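Local coordinates for angiopoietin-related protein 6 (Homo sapiens, PDB 6Y43), which belongs to the angiopoietin-like family and carries a calcium-binding fibrinogen-like globe domain that probably serves in recognition of partner molecules, at residues E202-G205 with G206-L210; A136-S139 with L140-H143. One frame throughout, in Å; residues are numbered along the deposited sequence.

Contact 1. Residues E202-G205 with G206-L210; sequences EFRG and GAYSL
R204, just before a type I beta turn from G205 to Y208, stacks its side chain on the ring of Y208 at the turn's end, in the loop that leads to strand 212-219 of the fibrinogen-like domain. The pair is a worked example of how a tight reversal can bring residues four apart into cation-pi contact. At chi1 -164° the tyrosine's ring is carried away from its own N, onto the arginine. R204 covers one face of that ring twice. Its CB comes down as a CH-pi contact, 3.8 Å from the ring centroid, and the chain, bent at chi2 and chi3, then curls so that CZ stands 4.1 Å from the Y208 centroid. This second approach is off-centre, 32° from the ring normal, and the guanidinium is tilted 42° to the ring instead of lying flat on it; NH2 of R204 is 3.5 Å from CE1 of Y208. Both polar ends are anchored beyond the turn, R204 NH1 by a salt bridge to D103 and Y208 OH by a hydrogen bond to W104 N, so neighbouring residues of one loop fix the positions of both groups.

G205 opens the turn, and G206 and A207 form its corner. With the positive phi and extended psi of G205, a CB here would press on the carbonyl O of R204, a strain glycine avoids. The turn closes through a weak bond from Y208 N to G205 O at 3.3 Å. A water links R204 to A207, donating to R204 O and accepting from A207 N at 3.0 Å. Next to L101 of strand 95-102, an apolar pair completes the contact: CD2 of L210 rests 3.8 Å from CD2 of F203, whose ring has R204 CG over its centre.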
loop_
_atom_site.group_PDB
_atom_site.type_symbol
_atom_site.label_atom_id
_atom_site.label_comp_id
_atom_site.label_asym_id
_atom_site.label_seq_id
_atom_site.Cartn_x
_atom_site.Cartn_y
_atom_site.Cartn_z
ATOM N N GLU A 202 11.964 -2.413 -10.695
ATOM C CA GLU A 202 12.336 -1.475 -11.737
ATOM C C GLU A 202 12.763 -0.113 -11.188
ATOM O O GLU A 202 13.002 0.818 -11.978
ATOM C CB GLU A 202 11.171 -1.321 -12.725
ATOM C CG GLU A 202 11.646 -1.333 -14.173
ATOM C CD GLU A 202 10.532 -1.110 -15.175
ATOM O OE1 GLU A 202 9.549 -1.918 -15.139
ATOM O OE2 GLU A 202 10.676 -0.131 -15.983
ATOM N N PHE A 203 12.866 0.033 -9.854
ATOM C CA PHE A 203 13.386 1.263 -9.240
ATOM C C PHE A 203 14.325 0.864 -8.108
ATOM O O PHE A 203 13.872 0.688 -6.969
ATOM C CB PHE A 203 12.281 2.170 -8.736
ATOM C CG PHE A 203 12.777 3.460 -8.143
ATOM C CD1 PHE A 203 13.423 4.405 -8.931
ATOM C CD2 PHE A 203 12.583 3.740 -6.810
ATOM C CE1 PHE A 203 13.864 5.592 -8.372
ATOM C CE2 PHE A 203 13.005 4.933 -6.260
ATOM C CZ PHE A 203 13.659 5.850 -7.035
ATOM N N ARG A 204 15.615 0.703 -8.450
ATOM C CA ARG A 204 16.765 0.362 -7.618
ATOM C C ARG A 204 16.916 -1.152 -7.418
ATOM O O ARG A 204 17.978 -1.601 -6.975
ATOM C CB ARG A 204 16.747 1.070 -6.252
ATOM C CG ARG A 204 16.635 2.615 -6.350
ATOM C CD ARG A 204 17.698 3.253 -7.297
ATOM N NE ARG A 204 19.024 2.721 -7.020
ATOM C CZ ARG A 204 19.837 3.148 -6.066
ATOM N NH1 ARG A 204 19.492 4.153 -5.284
ATOM N NH2 ARG A 204 21.002 2.548 -5.896
ATOM N N GLY A 205 15.915 -1.954 -7.750
ATOM C CA GLY A 205 16.128 -3.374 -7.881
ATOM C C GLY A 205 15.806 -4.173 -6.639
ATOM O O GLY A 205 15.570 -3.647 -5.554
ATOM N N GLY A 206 15.846 -5.495 -6.820
ATOM C CA GLY A 206 15.492 -6.437 -5.787
ATOM C C GLY A 206 16.499 -6.568 -4.659
ATOM O O GLY A 206 16.159 -7.155 -3.631
ATOM N N ALA A 207 17.720 -6.066 -4.825
ATOM C CA ALA A 207 18.718 -6.148 -3.764
ATOM C C ALA A 207 18.788 -4.872 -2.942
ATOM O O ALA A 207 19.698 -4.727 -2.124
ATOM C CB ALA A 207 20.099 -6.454 -4.350
ATOM N N TYR A 208 17.862 -3.940 -3.166
ATOM C CA TYR A 208 17.843 -2.628 -2.538
ATOM C C TYR A 208 16.700 -2.553 -1.543
ATOM O O TYR A 208 15.696 -3.242 -1.685
ATOM C CB TYR A 208 17.678 -1.522 -3.597
ATOM C CG TYR A 208 18.022 -0.114 -3.145
ATOM C CD1 TYR A 208 19.334 0.358 -3.197
ATOM C CD2 TYR A 208 17.035 0.754 -2.712
ATOM C CE1 TYR A 208 19.642 1.645 -2.807
ATOM C CE2 TYR A 208 17.346 2.055 -2.306
ATOM C CZ TYR A 208 18.642 2.483 -2.361
ATOM O OH TYR A 208 18.916 3.780 -1.969
ATOM N N SER A 209 16.854 -1.701 -0.535
ATOM C CA SER A 209 15.780 -1.411 0.408
ATOM C C SER A 209 15.469 0.077 0.359
ATOM O O SER A 209 16.324 0.906 0.696
ATOM C CB SER A 209 16.169 -1.822 1.827
ATOM O OG SER A 209 15.035 -1.756 2.672
ATOM N N LEU A 210 14.253 0.418 -0.047
ATOM C CA LEU A 210 13.926 1.817 -0.248
ATOM C C LEU A 210 13.744 2.544 1.081
ATOM O O LEU A 210 13.320 1.963 2.083
ATOM C CB LEU A 210 12.676 1.937 -1.105
ATOM C CG LEU A 210 12.853 1.450 -2.539
ATOM C CD1 LEU A 210 11.494 1.099 -3.155
ATOM C CD2 LEU A 210 13.575 2.500 -3.406
HETATM O O HOH W 1 19.059 -4.050 -6.529
#

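Contact 2. Residues A136-S139 with L140-H143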
loop_
_atom_site.group_PDB
_atom_site.type_symbol
_atom_site.label_atom_id
_atom_site.label_comp_id
_atom_site.label_asym_id
_atom_site.label_seq_id
_atom_site.Cartn_x
_atom_site.Cartn_y
_atom_site.Cartn_z
ATOM N N ALA A 136 8.225 4.929 -12.173
ATOM C CA ALA A 136 8.858 3.919 -11.343
ATOM C C ALA A 136 9.145 2.648 -12.129
ATOM O O ALA A 136 10.116 1.939 -11.834
ATOM C CB ALA A 136 7.954 3.595 -10.153
ATOM N N GLY A 137 8.280 2.317 -13.071
ATOM C CA GLY A 137 8.314 0.992 -13.673
ATOM C C GLY A 137 7.238 0.100 -13.071
ATOM O O GLY A 137 6.790 0.303 -11.935
ATOM N N ASP A 138 6.797 -0.891 -13.845
ATOM C CA ASP A 138 5.609 -1.659 -13.466
ATOM C C ASP A 138 6.032 -2.925 -12.728
ATOM O O ASP A 138 6.041 -4.033 -13.270
ATOM C CB ASP A 138 4.753 -1.977 -14.683
ATOM C CG ASP A 138 3.442 -2.665 -14.316
ATOM O OD1 ASP A 138 3.174 -2.866 -13.102
ATOM O OD2 ASP A 138 2.695 -2.997 -15.256
ATOM N N SER A 139 6.346 -2.760 -11.441
ATOM C CA SER A 139 6.800 -3.873 -10.627
ATOM C C SER A 139 5.704 -4.430 -9.716
ATOM O O SER A 139 6.003 -5.231 -8.833
ATOM C CB SER A 139 8.024 -3.471 -9.814
ATOM O OG SER A 139 9.121 -3.151 -10.668
ATOM N N LEU A 140 4.441 -4.068 -9.959
ATOM C CA LEU A 140 3.318 -4.731 -9.313
ATOM C C LEU A 140 2.482 -5.594 -10.259
ATOM O O LEU A 140 1.710 -6.425 -9.786
ATOM C CB LEU A 140 2.388 -3.707 -8.648
ATOM C CG LEU A 140 1.466 -4.191 -7.539
ATOM C CD1 LEU A 140 2.145 -4.783 -6.318
ATOM C CD2 LEU A 140 0.551 -3.013 -7.136
ATOM N N SER A 141 2.627 -5.453 -11.571
ATOM C CA SER A 141 1.739 -6.178 -12.473
ATOM C C SER A 141 1.934 -7.679 -12.352
ATOM O O SER A 141 0.978 -8.436 -12.534
ATOM C CB SER A 141 1.962 -5.708 -13.911
ATOM O OG SER A 141 1.074 -4.642 -14.208
ATOM N N TRP A 142 3.152 -8.128 -12.013
ATOM C CA TRP A 142 3.366 -9.572 -11.855
ATOM C C TRP A 142 2.552 -10.159 -10.719
ATOM O O TRP A 142 2.411 -11.390 -10.632
ATOM C CB TRP A 142 4.833 -9.850 -11.599
ATOM C CG TRP A 142 5.314 -11.221 -12.063
ATOM C CD1 TRP A 142 5.004 -11.839 -13.233
ATOM C CD2 TRP A 142 6.210 -12.082 -11.370
ATOM N NE1 TRP A 142 5.654 -13.062 -13.315
ATOM C CE2 TRP A 142 6.406 -13.223 -12.180
ATOM C CE3 TRP A 142 6.862 -12.016 -10.131
ATOM C CZ2 TRP A 142 7.206 -14.270 -11.788
ATOM C CZ3 TRP A 142 7.674 -13.075 -9.750
ATOM C CH2 TRP A 142 7.831 -14.180 -10.567
ATOM N N HIS A 143 2.012 -9.320 -9.845
ATOM C CA HIS A 143 1.248 -9.767 -8.700
ATOM C C HIS A 143 -0.247 -9.728 -8.940
ATOM O O HIS A 143 -1.022 -10.121 -8.064
ATOM C CB HIS A 143 1.622 -8.894 -7.519
ATOM C CG HIS A 143 3.064 -9.020 -7.167
ATOM N ND1 HIS A 143 3.537 -10.050 -6.388
ATOM C CD2 HIS A 143 4.152 -8.323 -7.567
ATOM C CE1 HIS A 143 4.847 -9.934 -6.256
ATOM N NE2 HIS A 143 5.247 -8.894 -6.961
HETATM O O HOH W 2 5.692 -6.704 -12.593
#
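D138 reaches forward to S141, and its carboxylate is the polar grip of this short chain reversal. With CG anti to the backbone N (chi1 -175°), the aspartate turns both oxygens toward the serine. In the conformer of S141 described here, one of two, OG donates to the syn side of D138 OD2 at 2.5 Å, 15° out of the carboxylate plane; the shortness of that bond should be read with caution. The bond from S141 N to D138 OD1 is weak, at 3.1 Å, and the same oxygen also accepts from Y113 OH. On this partly exposed flank a water spans the chain, donating to D138 O and accepting from W142 N at 3.0 Å.

The buried flank is more closely packed. L140 sits against L97 and L129 of the sheet, while S139 O faces the edge of the H143 ring in its plane, 3.8 Å from CD2 of H143. ND1 of H143 bonds to W171 O and NE2 to H177 N, and together these fix how the ring is turned. Replacing D138 with an alanine would probably leave S141 N and Y113 OH without this acceptor. The pattern is that of an inverse gamma turn centred on D138 running into a 3-10 segment, 141-143, within the fibrinogen-like globe.

In the fold
Both contacts belong to loops of the same fibrinogen-like domain, with centres 12 Å apart, but their turns are held differently. Contact 1 closes by a weak main-chain bond with a stacked cation beside it, whereas contact 2 is closed by side-chain bonds of D138. Contact 2 is the more buried: its centre lies about 13 Å from the centre of the chain, while the centre of contact 1, which is partly exposed, lies about 17 Å from the centre of the chain. Both rest on strand 95-102, through F203 and L210 in one and A136 and L140 in the other. They join directly where E202 N probably bonds to S139 OG, 2.9 Å away, tying residues 202-205 to 136-139.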